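Beta-galacturonidase (Eisenbergiella tayi, PDB 6NCW) hydrolyses beta-galacturonides as a family 2 glycoside hydrolase and may also have beta-glucuronidase activity. Local coordinates at residues Leu270-Phe275 / Gly327-Glu332; Glu493-Val498 / Asp550-Leu555; Val188-Asn193 / Val251-Ile256. All coordinates share one frame; numbering follows the deposited sequence.

Interaction 1: residues Leu270-Phe275 / Gly327-Glu332; sequences LRIKGF and GILVWE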
loop_
_atom_site.group_PDB
_atom_site.type_symbol
_atom_site.label_atom_id
_atom_site.label_comp_id
_atom_site.label_asym_id
_atom_site.label_seq_id
_atom_site.Cartn_x
_atom_site.Cartn_y
_atom_site.Cartn_z
ATOM N N LEU A 270 11.589 -6.736 -40.066
ATOM C CA LEU A 270 11.258 -6.060 -38.818
ATOM C C LEU A 270 11.015 -7.044 -37.672
ATOM O O LEU A 270 10.374 -8.082 -37.851
ATOM C CB LEU A 270 10.015 -5.206 -39.054
ATOM C CG LEU A 270 9.643 -4.084 -38.110
ATOM C CD1 LEU A 270 10.796 -3.128 -37.916
ATOM C CD2 LEU A 270 8.470 -3.378 -38.741
ATOM N N ARG A 271 11.544 -6.718 -36.488
ATOM C CA ARG A 271 11.169 -7.376 -35.240
ATOM C C ARG A 271 10.373 -6.391 -34.383
ATOM O O ARG A 271 10.877 -5.316 -34.034
ATOM C CB ARG A 271 12.388 -7.874 -34.467
ATOM C CG ARG A 271 12.002 -8.504 -33.129
ATOM C CD ARG A 271 13.195 -8.763 -32.203
ATOM N NE ARG A 271 14.071 -9.812 -32.717
ATOM C CZ ARG A 271 15.220 -9.572 -33.338
ATOM N NH1 ARG A 271 15.631 -8.324 -33.510
ATOM N NH2 ARG A 271 15.955 -10.580 -33.787
ATOM N N ILE A 272 9.144 -6.760 -34.043
ATOM C CA ILE A 272 8.266 -5.922 -33.232
ATOM C C ILE A 272 8.522 -6.189 -31.749
ATOM O O ILE A 272 8.384 -7.324 -31.281
ATOM C CB ILE A 272 6.791 -6.163 -33.595
ATOM C CG1 ILE A 272 6.546 -5.733 -35.034
ATOM C CG2 ILE A 272 5.855 -5.375 -32.682
ATOM C CD1 ILE A 272 6.821 -4.272 -35.276
ATOM N N LYS A 273 8.901 -5.136 -31.013
ATOM C CA LYS A 273 9.106 -5.146 -29.560
ATOM C C LYS A 273 8.127 -4.124 -28.978
ATOM O O LYS A 273 8.468 -2.959 -28.797
ATOM C CB LYS A 273 10.558 -4.795 -29.181
ATOM C CG LYS A 273 11.650 -5.659 -29.856
ATOM C CD LYS A 273 13.033 -5.358 -29.281
ATOM C CE LYS A 273 13.595 -4.045 -29.801
ATOM N NZ LYS A 273 14.565 -3.394 -28.860
ATOM N N GLY A 274 6.895 -4.540 -28.685
ATOM C CA GLY A 274 5.805 -3.609 -28.525
ATOM C C GLY A 274 5.105 -3.644 -27.175
ATOM O O GLY A 274 5.293 -4.554 -26.344
ATOM N N PHE A 275 4.261 -2.630 -26.987
ATOM C CA PHE A 275 3.323 -2.532 -25.884
ATOM C C PHE A 275 1.933 -2.224 -26.404
ATOM O O PHE A 275 1.752 -1.352 -27.267
ATOM C CB PHE A 275 3.738 -1.459 -24.875
ATOM C CG PHE A 275 4.721 -1.952 -23.861
ATOM C CD1 PHE A 275 4.286 -2.670 -22.757
ATOM C CD2 PHE A 275 6.083 -1.700 -24.010
ATOM C CE1 PHE A 275 5.204 -3.149 -21.818
ATOM C CE2 PHE A 275 6.995 -2.161 -23.079
ATOM C CZ PHE A 275 6.556 -2.892 -21.976
ATOM N N GLY A 327 10.368 7.747 -34.015
ATOM C CA GLY A 327 10.659 6.501 -34.698
ATOM C C GLY A 327 9.988 5.298 -34.085
ATOM O O GLY A 327 10.521 4.191 -34.170
ATOM N N ILE A 328 8.834 5.485 -33.455
ATOM C CA ILE A 328 8.106 4.401 -32.804
ATOM C C ILE A 328 7.060 3.883 -33.785
ATOM O O ILE A 328 6.270 4.664 -34.314
ATOM C CB ILE A 328 7.468 4.889 -31.489
ATOM C CG1 ILE A 328 8.569 5.290 -30.492
ATOM C CG2 ILE A 328 6.561 3.817 -30.886
ATOM C CD1 ILE A 328 8.082 6.050 -29.274
ATOM N N LEU A 329 7.064 2.574 -34.045
ATOM C CA LEU A 329 6.110 1.980 -34.974
ATOM C C LEU A 329 4.749 1.790 -34.312
ATOM O O LEU A 329 4.654 1.423 -33.139
ATOM C CB LEU A 329 6.641 0.639 -35.487
ATOM C CG LEU A 329 7.977 0.758 -36.239
ATOM C CD1 LEU A 329 8.671 -0.587 -36.332
ATOM C CD2 LEU A 329 7.733 1.359 -37.622
ATOM N N VAL A 330 3.689 2.034 -35.071
ATOM C CA VAL A 330 2.336 2.031 -34.544
ATOM C C VAL A 330 1.490 1.034 -35.328
ATOM O O VAL A 330 1.445 1.067 -36.561
ATOM C CB VAL A 330 1.708 3.441 -34.576
ATOM C CG1 VAL A 330 0.246 3.381 -34.149
ATOM C CG2 VAL A 330 2.467 4.365 -33.645
ATOM N N TRP A 331 0.854 0.130 -34.601
ATOM C CA TRP A 331 -0.333 -0.580 -35.050
ATOM C C TRP A 331 -1.530 0.242 -34.582
ATOM O O TRP A 331 -1.708 0.432 -33.375
ATOM C CB TRP A 331 -0.333 -1.994 -34.448
ATOM C CG TRP A 331 -1.635 -2.779 -34.465
ATOM C CD1 TRP A 331 -2.874 -2.350 -34.049
ATOM C CD2 TRP A 331 -1.799 -4.145 -34.848
ATOM N NE1 TRP A 331 -3.799 -3.361 -34.186
ATOM C CE2 TRP A 331 -3.165 -4.470 -34.681
ATOM C CE3 TRP A 331 -0.924 -5.136 -35.312
ATOM C CZ2 TRP A 331 -3.673 -5.742 -34.963
ATOM C CZ3 TRP A 331 -1.445 -6.396 -35.615
ATOM C CH2 TRP A 331 -2.800 -6.689 -35.418
ATOM N N GLU A 332 -2.326 0.770 -35.517
ATOM C CA GLU A 332 -3.553 1.463 -35.154
ATOM C C GLU A 332 -4.748 0.641 -35.621
ATOM O O GLU A 332 -4.732 0.086 -36.720
ATOM C CB GLU A 332 -3.605 2.886 -35.734
ATOM C CG GLU A 332 -4.831 3.666 -35.266
ATOM C CD GLU A 332 -4.781 5.181 -35.525
ATOM O OE1 GLU A 332 -4.780 5.955 -34.535
ATOM O OE2 GLU A 332 -4.767 5.606 -36.706
#
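Leu270, Ile272 and Leu329 meet through the ends of their branched side chains, and the flat groups of the two segments take no part in it. The indole of Trp331 packs on Leu462, Thr464 and Ile372 and gives its NE1 to Glu333, while the carboxylate of Glu332 is held by the backbone N of Asn315 and by His364. The fold is the (beta/alpha)8, or TIM, barrel: strands 268-276 and 329-333 are parallel neighbours but one, with strand 307-309 between them, which is why the closest CA atoms, those of Ile272 and Leu329, are still 8.4 Å apart. Side chains near the beginnings of the two strands bridge that gap and pack the barrel interior, the side chain of Ile272 about 11 Å from that of Glu465, a galacturonate-binding residue. Leu270 and Leu329 reach toward each other tip to tip, and CD1 of Leu329 comes to 3.7 Å from both CD1 and CD2 of Leu270, sitting across the fork of the opposite leucine. Leu329 CD1 is the branch that arrives because it continues the extended line from CA (chi2 162°). Of the 96 Å² buried between the segments, 57 Å² belongs to Leu329. The side chains alternate: Ile328, just before the strand, and Val330 pack on helix 317-326, while Leu329 and Trp331 face the interior. Gly327, with phi 76°, closes that helix in a Schellman motif, completing the beta-alpha-beta crossover from strand 307-309. Asn306 ties the start of strand 307-309 to 268-276, its OD1 accepting from Lys273 N and its ND2 donating to Arg271 O. Ile272 leaves its backbone pointing neither at Leu329's strand nor away from it, and only its end comes nearer, with Ile272 CD1 4.3 Å from Leu329 CD1.

Interaction 2: residues Glu493-Val498 / Asp550-Leu555; sequences EQLQAV and DSYRSL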
loop_
_atom_site.group_PDB
_atom_site.type_symbol
_atom_site.label_atom_id
_atom_site.label_comp_id
_atom_site.label_asym_id
_atom_site.label_seq_id
_atom_site.Cartn_x
_atom_site.Cartn_y
_atom_site.Cartn_z
ATOM N N GLU A 493 9.047 -16.039 -19.007
ATOM C CA GLU A 493 8.772 -17.199 -19.849
ATOM C C GLU A 493 8.035 -16.820 -21.134
ATOM O O GLU A 493 8.316 -17.375 -22.202
ATOM C CB GLU A 493 7.959 -18.235 -19.071
ATOM C CG GLU A 493 7.710 -19.488 -19.911
ATOM C CD GLU A 493 6.824 -20.528 -19.241
ATOM O OE1 GLU A 493 6.484 -20.342 -18.048
ATOM O OE2 GLU A 493 6.465 -21.524 -19.927
ATOM N N GLN A 494 7.061 -15.913 -21.045
ATOM C CA GLN A 494 6.295 -15.507 -22.231
ATOM C C GLN A 494 7.175 -14.868 -23.298
ATOM O O GLN A 494 7.043 -15.177 -24.486
ATOM C CB GLN A 494 5.173 -14.545 -21.825
ATOM C CG GLN A 494 4.061 -15.248 -21.057
ATOM C CD GLN A 494 3.096 -14.280 -20.417
ATOM O OE1 GLN A 494 3.366 -13.082 -20.358
ATOM N NE2 GLN A 494 1.955 -14.790 -19.941
ATOM N N LEU A 495 8.078 -13.968 -22.895
ATOM C CA LEU A 495 8.884 -13.253 -23.877
ATOM C C LEU A 495 9.939 -14.171 -24.479
ATOM O O LEU A 495 10.217 -14.110 -25.688
ATOM C CB LEU A 495 9.533 -12.020 -23.233
ATOM C CG LEU A 495 8.581 -10.843 -22.898
ATOM C CD1 LEU A 495 9.309 -9.741 -22.160
ATOM C CD2 LEU A 495 7.913 -10.245 -24.143
ATOM N N GLN A 496 10.538 -15.027 -23.647
ATOM C CA GLN A 496 11.506 -15.995 -24.144
ATOM C C GLN A 496 10.891 -16.873 -25.231
ATOM O O GLN A 496 11.522 -17.128 -26.260
ATOM C CB GLN A 496 12.041 -16.822 -22.970
ATOM C CG GLN A 496 12.566 -18.206 -23.309
ATOM C CD GLN A 496 13.846 -18.202 -24.134
ATOM O OE1 GLN A 496 14.692 -17.303 -24.004
ATOM N NE2 GLN A 496 13.997 -19.221 -24.997
ATOM N N ALA A 497 9.628 -17.271 -25.067
ATOM C CA ALA A 497 9.010 -18.136 -26.065
ATOM C C ALA A 497 8.716 -17.383 -27.364
ATOM O O ALA A 497 9.030 -17.882 -28.448
ATOM C CB ALA A 497 7.744 -18.781 -25.509
ATOM N N VAL A 498 8.112 -16.185 -27.286
ATOM C CA VAL A 498 7.711 -15.493 -28.515
ATOM C C VAL A 498 8.932 -15.145 -29.364
ATOM O O VAL A 498 8.915 -15.300 -30.587
ATOM C CB VAL A 498 6.852 -14.237 -28.208
ATOM C CG1 VAL A 498 5.565 -14.625 -27.490
ATOM C CG2 VAL A 498 7.616 -13.231 -27.367
ATOM N N ASP A 550 15.142 -6.034 -19.625
ATOM C CA ASP A 550 16.231 -6.947 -19.965
ATOM C C ASP A 550 15.980 -7.638 -21.295
ATOM O O ASP A 550 16.896 -7.769 -22.114
ATOM C CB ASP A 550 16.414 -8.001 -18.881
ATOM C CG ASP A 550 17.024 -7.437 -17.611
ATOM O OD1 ASP A 550 17.548 -6.300 -17.634
ATOM O OD2 ASP A 550 16.956 -8.139 -16.576
ATOM N N SER A 551 14.746 -8.094 -21.526
ATOM C CA SER A 551 14.437 -8.799 -22.766
ATOM C C SER A 551 14.501 -7.868 -23.973
ATOM O O SER A 551 15.191 -8.160 -24.954
ATOM C CB SER A 551 13.062 -9.453 -22.677
ATOM O OG SER A 551 12.689 -9.976 -23.937
ATOM N N TYR A 552 13.788 -6.734 -23.917
ATOM C CA TYR A 552 13.684 -5.879 -25.096
ATOM C C TYR A 552 15.003 -5.170 -25.407
ATOM O O TYR A 552 15.296 -4.896 -26.574
ATOM C CB TYR A 552 12.574 -4.847 -24.909
ATOM C CG TYR A 552 11.156 -5.317 -25.195
ATOM C CD1 TYR A 552 10.860 -6.658 -25.417
ATOM C CD2 TYR A 552 10.116 -4.403 -25.252
ATOM C CE1 TYR A 552 9.554 -7.076 -25.690
ATOM C CE2 TYR A 552 8.813 -4.808 -25.512
ATOM C CZ TYR A 552 8.534 -6.139 -25.735
ATOM O OH TYR A 552 7.230 -6.520 -26.006
ATOM N N ARG A 553 15.785 -4.826 -24.386
ATOM C CA ARG A 553 17.077 -4.188 -24.619
ATOM C C ARG A 553 18.123 -5.149 -25.180
ATOM O O ARG A 553 19.165 -4.698 -25.662
ATOM C CB ARG A 553 17.588 -3.574 -23.320
ATOM C CG ARG A 553 16.803 -2.369 -22.860
ATOM C CD ARG A 553 17.711 -1.195 -22.955
ATOM N NE ARG A 553 17.509 -0.221 -21.901
ATOM C CZ ARG A 553 17.069 1.009 -22.132
ATOM N NH1 ARG A 553 16.785 1.370 -23.385
ATOM N NH2 ARG A 553 16.903 1.862 -21.118
ATOM N N SER A 554 17.878 -6.453 -25.142
ATOM C CA SER A 554 18.817 -7.420 -25.686
ATOM C C SER A 554 18.552 -7.729 -27.156
ATOM O O SER A 554 19.154 -8.656 -27.707
ATOM C CB SER A 554 18.766 -8.707 -24.869
ATOM O OG SER A 554 17.555 -9.397 -25.110
ATOM N N LEU A 555 17.654 -6.994 -27.797
ATOM C CA LEU A 555 17.267 -7.324 -29.153
ATOM C C LEU A 555 17.184 -6.038 -29.945
ATOM O O LEU A 555 16.851 -4.983 -29.401
ATOM C CB LEU A 555 15.931 -8.072 -29.192
ATOM C CG LEU A 555 15.935 -9.531 -28.720
ATOM C CD1 LEU A 555 14.520 -9.983 -28.509
ATOM C CD2 LEU A 555 16.619 -10.435 -29.727
#
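Van der Waals contact joins Leu495 to Ser551 and Tyr552. The two methyls of Leu495 divide the work: CD1 rests 3.8 Å from Ser551 CB, and CD2 lies 3.9 Å from Tyr552 CE1, meeting the ring obliquely. The Leu495 and Tyr552 side chains cross at about a right angle. Ser551 also presents its hydroxyl to the leucine, its OG being 3.8 Å from Leu495 CB, a van der Waals distance; that oxygen is swung to this side by lying opposite the backbone N (chi1 172°). These residues belong to helices 484-500 and 544-553, which lie before and after strand 504-509 in the chain and pack over it on the outside of the TIM barrel, Leu495 and Tyr552 both touching Ile509. The hydrogen bonds nearest the contact gather at the end of the second helix. Ser551 O accepts twice from Ser554, from OG at 2.7 Å and from N at 3.2 Å, both arriving on the same face of the carbonyl plane, the hydroxyl tilted 27° from it. Tyr552 OH pairs with Gly274 O on the barrel strand.

Interaction 3: residues Val188-Asn193 / Val251-Ile256; sequences VEIGKN and VGFREI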
loop_
_atom_site.group_PDB
_atom_site.type_symbol
_atom_site.label_atom_id
_atom_site.label_comp_id
_atom_site.label_asym_id
_atom_site.label_seq_id
_atom_site.Cartn_x
_atom_site.Cartn_y
_atom_site.Cartn_z
ATOM N N VAL A 188 1.995 22.310 -54.383
ATOM C CA VAL A 188 2.382 21.322 -53.375
ATOM C C VAL A 188 3.899 21.322 -53.253
ATOM O O VAL A 188 4.609 21.100 -54.245
ATOM C CB VAL A 188 1.873 19.912 -53.723
ATOM C CG1 VAL A 188 2.372 18.901 -52.692
ATOM C CG2 VAL A 188 0.369 19.881 -53.808
ATOM N N GLU A 189 4.393 21.560 -52.041
ATOM C CA GLU A 189 5.815 21.481 -51.739
ATOM C C GLU A 189 6.048 20.506 -50.595
ATOM O O GLU A 189 5.245 20.432 -49.657
ATOM C CB GLU A 189 6.377 22.855 -51.385
ATOM C CG GLU A 189 6.131 23.896 -52.479
ATOM C CD GLU A 189 7.087 25.082 -52.417
ATOM O OE1 GLU A 189 7.264 25.757 -53.465
ATOM O OE2 GLU A 189 7.657 25.337 -51.329
ATOM N N ILE A 190 7.146 19.760 -50.676
ATOM C CA ILE A 190 7.539 18.814 -49.637
ATOM C C ILE A 190 8.909 19.239 -49.132
ATOM O O ILE A 190 9.905 19.135 -49.857
ATOM C CB ILE A 190 7.559 17.364 -50.142
ATOM C CG1 ILE A 190 6.202 16.988 -50.724
ATOM C CG2 ILE A 190 7.943 16.417 -49.014
ATOM C CD1 ILE A 190 6.184 15.631 -51.347
ATOM N N GLY A 191 8.963 19.714 -47.893
ATOM C CA GLY A 191 10.211 20.183 -47.322
ATOM C C GLY A 191 10.864 21.288 -48.125
ATOM O O GLY A 191 12.092 21.299 -48.276
ATOM N N LYS A 192 10.067 22.215 -48.655
ATOM C CA LYS A 192 10.514 23.326 -49.492
ATOM C C LYS A 192 11.026 22.893 -50.869
ATOM O O LYS A 192 11.460 23.751 -51.641
ATOM C CB LYS A 192 11.599 24.178 -48.811
ATOM C CG LYS A 192 11.129 24.890 -47.550
ATOM C CD LYS A 192 9.835 25.666 -47.798
ATOM C CE LYS A 192 9.909 27.060 -47.189
ATOM N NZ LYS A 192 10.553 27.038 -45.843
ATOM N N ASN A 193 10.992 21.605 -51.211
ATOM C CA ASN A 193 11.218 21.212 -52.594
ATOM C C ASN A 193 9.927 21.366 -53.386
ATOM O O ASN A 193 8.835 21.112 -52.875
ATOM C CB ASN A 193 11.721 19.771 -52.675
ATOM C CG ASN A 193 12.996 19.567 -51.895
ATOM O OD1 ASN A 193 12.981 19.539 -50.664
ATOM N ND2 ASN A 193 14.113 19.427 -52.601
ATOM N N VAL A 251 5.223 14.087 -43.442
ATOM C CA VAL A 251 5.405 12.797 -44.086
ATOM C C VAL A 251 6.779 12.261 -43.723
ATOM O O VAL A 251 7.663 12.993 -43.269
ATOM C CB VAL A 251 5.248 12.865 -45.630
ATOM C CG1 VAL A 251 3.904 13.475 -46.015
ATOM C CG2 VAL A 251 6.391 13.641 -46.251
ATOM N N GLY A 252 6.919 10.954 -43.883
ATOM C CA GLY A 252 8.218 10.307 -43.852
ATOM C C GLY A 252 8.282 9.308 -44.988
ATOM O O GLY A 252 7.266 8.742 -45.399
ATOM N N PHE A 253 9.480 9.134 -45.530
ATOM C CA PHE A 253 9.706 8.247 -46.676
ATOM C C PHE A 253 10.118 6.878 -46.139
ATOM O O PHE A 253 11.284 6.651 -45.809
ATOM C CB PHE A 253 10.770 8.825 -47.615
ATOM C CG PHE A 253 10.276 9.970 -48.484
ATOM C CD1 PHE A 253 9.886 9.748 -49.801
ATOM C CD2 PHE A 253 10.211 11.271 -47.986
ATOM C CE1 PHE A 253 9.427 10.800 -50.602
ATOM C CE2 PHE A 253 9.748 12.323 -48.778
ATOM C CZ PHE A 253 9.357 12.085 -50.087
ATOM N N ARG A 254 9.156 5.965 -46.021
ATOM C CA ARG A 254 9.455 4.590 -45.654
ATOM C C ARG A 254 8.506 3.665 -46.395
ATOM O O ARG A 254 7.378 4.040 -46.721
ATOM C CB ARG A 254 9.346 4.353 -44.134
ATOM C CG ARG A 254 7.996 4.755 -43.513
ATOM C CD ARG A 254 7.124 3.555 -43.356
ATOM N NE ARG A 254 5.758 3.862 -42.940
ATOM C CZ ARG A 254 4.719 3.907 -43.765
ATOM N NH1 ARG A 254 4.884 3.701 -45.065
ATOM N NH2 ARG A 254 3.509 4.147 -43.286
ATOM N N GLU A 255 8.964 2.444 -46.636
ATOM C CA GLU A 255 8.145 1.414 -47.254
ATOM C C GLU A 255 7.790 0.359 -46.214
ATOM O O GLU A 255 8.654 -0.087 -45.454
ATOM C CB GLU A 255 8.875 0.762 -48.432
ATOM C CG GLU A 255 8.048 -0.282 -49.147
ATOM C CD GLU A 255 8.836 -0.999 -50.256
ATOM O OE1 GLU A 255 8.563 -0.716 -51.446
ATOM O OE2 GLU A 255 9.732 -1.824 -49.936
ATOM N N ILE A 256 6.528 -0.047 -46.191
ATOM C CA ILE A 256 6.097 -1.156 -45.360
ATOM C C ILE A 256 5.401 -2.153 -46.275
ATOM O O ILE A 256 4.448 -1.799 -46.977
ATOM C CB ILE A 256 5.180 -0.708 -44.206
ATOM C CG1 ILE A 256 4.780 -1.913 -43.370
ATOM C CG2 ILE A 256 3.930 -0.009 -44.707
ATOM C CD1 ILE A 256 5.907 -2.417 -42.528
#
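Ile190 points toward the segment of Val251 and Phe253, and these two point back, so two side chains, Val251 and Phe253, converge on one methyl group, Ile190 CG2. The setting is the immunoglobulin-like beta-sandwich: strands 182-190 and 245-251 both pair antiparallel with strand 227-238 that lies between them, and Ile190 and Val251 stand on the same side of this sheet, where both touch Ile233. Phe157 of strand 150-162 packs against all three residues, meeting the Phe253 ring edge-to-face. In Ile190, chi1 of -56° sets CG2 opposite the backbone N and facing across the gap, while CG1 and CD1 run off in another direction. There CG2 meets Val251 CG2 methyl to methyl at 4.2 Å. Its approach to the phenyl ring is from the rim, near the ring plane, where CE2 of Phe253 is 4.5 Å from Ile190 CG2, a looser contact than the first. Val251 and Phe253 come to the same side because one residue, Gly252, separates them along an extended chain, and Val251 CG2 is itself 4.4 Å from Phe253 CE2. Ile190 contributes 46 of the 86 Å² buried. It is also the last strand residue before a type I' turn, in which Gly191 and Lys192 both have positive phi; Ile190 N donates to Asn193 O at 3.1 Å and Asn193 N to Ile190 O at 3.0 Å, closing a tight two-residue hairpin into strand 193-202. Beyond Phe253 the chain runs on toward the barrel. Arg254 NE bonds Pro368 O there, and Ile256 CG2 lies 3.8 Å above one face of the Arg254 guanidinium, offset toward its rim.

All three contacts are small, buried and largely apolar, and each has a leucine or isoleucine as its main contributor. Interactions 1 and 2 belong to the same barrel at different depths: the first joins strands inside it, the second joins helices on its outer layer, where a partly exposed serine enters the contact. Their centres are 15 Å apart and they touch directly, Lys273 NZ lying 2.8 Å from Tyr552 O and Phe275 CE2 4.0 Å from Tyr552 CE2. Interaction 3 sits in the beta-sandwich, its centre 21 Å from that of interaction 1 and 35 Å from that of interaction 2; it shares no elements with them, although segment 251-256 leads toward the barrel.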